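Local coordinates for protein ywnA (Bacillus subtilis subsp. subtilis, PDB 1XD7) that probably binds DNA through a winged helix-turn-helix domain and regulates transcription as a member of the Rrf2 family, at residues 13-18 with 50-55. Residues are numbered along the deposited sequence; the frame is centred on the assembly and turned at random.
Sequences HILSLI and ADILTS
L53 meets I18 end to end: its CD1 lies 3.7 Å from I18 CD1, and its CD2 is 4.0 Å from I18 CG2, so both branches of the leucine bear on the one isoleucine. L15, one helical turn earlier, approaches the same leucine at a slant, with L15 CD2 3.9 Å from L53 CD2 and 4.0 Å from L53 CG. That L15 methyl also touches I52, at 4.2 Å from I52 CG2, and thus sits against two successive residues of 50-55. The spacing of L15 and I18 puts both on one face of helix 7-19, and the interface is wholly apolar, burying 166 Å² over the two sides. In I18, CG1 stands anti to the carbonyl carbon (chi1 -71°) and the chain extends from there (chi2 -170°), which carries CD1 out to the leucine. The arrangement belongs to the core of a winged helix domain: helix 7-19, the first of the chain, packs its L15 and I18 against I52 and the start of strand 53-54, which pairs antiparallel with strand 63-64 in the wing and follows the predicted helix-turn-helix. Cutting L53 back to an alanine removes CG and both methyls, which would probably leave a gap beside L15 CD2 and the CG2 and CD1 of I18. Further out, L64 touches L15, I18 and L53, while L47 of helix 37-49 packs on I52 and L53. A Schellman motif ends that helix, with D51 at positive phi (45°) and I52 N bonded to L47 O, turning the chain into the strand.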
# COMPACT_ATOMS: atom_id res chain seq x y z
N HIS A 13 -9.93 -5.10 -14.76
CA HIS A 13 -11.08 -5.82 -15.29
C HIS A 13 -11.59 -5.10 -16.52
O HIS A 13 -11.83 -5.70 -17.57
CB HIS A 13 -12.21 -5.88 -14.27
CG HIS A 13 -12.04 -6.94 -13.25
ND1 HIS A 13 -12.24 -8.27 -13.54
CD2 HIS A 13 -11.62 -6.89 -11.97
CE1 HIS A 13 -11.95 -9.00 -12.47
NE2 HIS A 13 -11.57 -8.19 -11.50
N ILE A 14 -11.73 -3.79 -16.37
CA ILE A 14 -12.23 -2.97 -17.45
C ILE A 14 -11.36 -3.15 -18.68
O ILE A 14 -11.87 -3.42 -19.77
CB ILE A 14 -12.24 -1.49 -17.02
CG1 ILE A 14 -13.29 -1.30 -15.93
CG2 ILE A 14 -12.53 -0.61 -18.19
CD1 ILE A 14 -13.30 0.09 -15.31
N LEU A 15 -10.05 -2.99 -18.51
CA LEU A 15 -9.16 -3.13 -19.64
C LEU A 15 -9.20 -4.52 -20.24
O LEU A 15 -9.15 -4.66 -21.45
CB LEU A 15 -7.73 -2.78 -19.23
CG LEU A 15 -7.58 -1.29 -18.92
CD1 LEU A 15 -6.20 -1.02 -18.35
CD2 LEU A 15 -7.81 -0.48 -20.18
N SER A 16 -9.28 -5.54 -19.40
CA SER A 16 -9.34 -6.91 -19.90
C SER A 16 -10.47 -7.09 -20.90
O SER A 16 -10.26 -7.51 -22.02
CB SER A 16 -9.54 -7.88 -18.74
OG SER A 16 -8.39 -7.88 -17.91
N LEU A 17 -11.68 -6.75 -20.48
CA LEU A 17 -12.84 -6.88 -21.35
C LEU A 17 -12.67 -6.03 -22.59
O LEU A 17 -13.06 -6.45 -23.69
CB LEU A 17 -14.11 -6.47 -20.62
CG LEU A 17 -14.30 -7.16 -19.28
CD1 LEU A 17 -15.56 -6.64 -18.61
CD2 LEU A 17 -14.38 -8.66 -19.49
N ILE A 18 -12.11 -4.84 -22.43
CA ILE A 18 -11.93 -3.99 -23.59
C ILE A 18 -10.96 -4.67 -24.51
O ILE A 18 -11.00 -4.47 -25.71
CB ILE A 18 -11.41 -2.59 -23.22
CG1 ILE A 18 -12.51 -1.82 -22.51
CG2 ILE A 18 -11.01 -1.81 -24.47
CD1 ILE A 18 -12.22 -0.33 -22.30
N ALA A 50 -5.10 9.28 -19.77
CA ALA A 50 -3.73 8.78 -19.73
C ALA A 50 -3.42 8.13 -21.08
O ALA A 50 -2.45 7.39 -21.22
CB ALA A 50 -3.58 7.76 -18.62
N ASP A 51 -4.24 8.44 -22.07
CA ASP A 51 -4.11 7.89 -23.41
C ASP A 51 -3.85 6.40 -23.46
O ASP A 51 -3.13 5.91 -24.31
CB ASP A 51 -3.04 8.62 -24.21
CG ASP A 51 -3.63 9.56 -25.24
OD1 ASP A 51 -4.52 10.36 -24.87
OD2 ASP A 51 -3.23 9.49 -26.43
N ILE A 52 -4.44 5.67 -22.52
CA ILE A 52 -4.30 4.23 -22.51
C ILE A 52 -5.42 3.70 -23.40
O ILE A 52 -5.29 2.66 -24.05
CB ILE A 52 -4.48 3.65 -21.12
CG1 ILE A 52 -3.27 4.01 -20.26
CG2 ILE A 52 -4.66 2.14 -21.23
CD1 ILE A 52 -3.30 3.40 -18.88
N LEU A 53 -6.52 4.45 -23.43
CA LEU A 53 -7.66 4.08 -24.22
C LEU A 53 -8.00 5.18 -25.17
O LEU A 53 -8.00 6.35 -24.80
CB LEU A 53 -8.87 3.84 -23.35
CG LEU A 53 -8.85 2.56 -22.53
CD1 LEU A 53 -10.07 2.56 -21.64
CD2 LEU A 53 -8.83 1.35 -23.45
N THR A 54 -8.28 4.78 -26.40
CA THR A 54 -8.68 5.71 -27.43
C THR A 54 -10.17 5.45 -27.53
O THR A 54 -10.64 4.37 -27.18
CB THR A 54 -8.02 5.41 -28.77
OG1 THR A 54 -8.37 6.44 -29.70
CG2 THR A 54 -8.47 4.07 -29.32
N SER A 55 -10.92 6.44 -28.00
CA SER A 55 -12.35 6.28 -28.13
C SER A 55 -12.69 6.74 -29.53
O SER A 55 -11.96 7.53 -30.11
CB SER A 55 -13.05 7.15 -27.09
OG SER A 55 -14.41 6.81 -26.99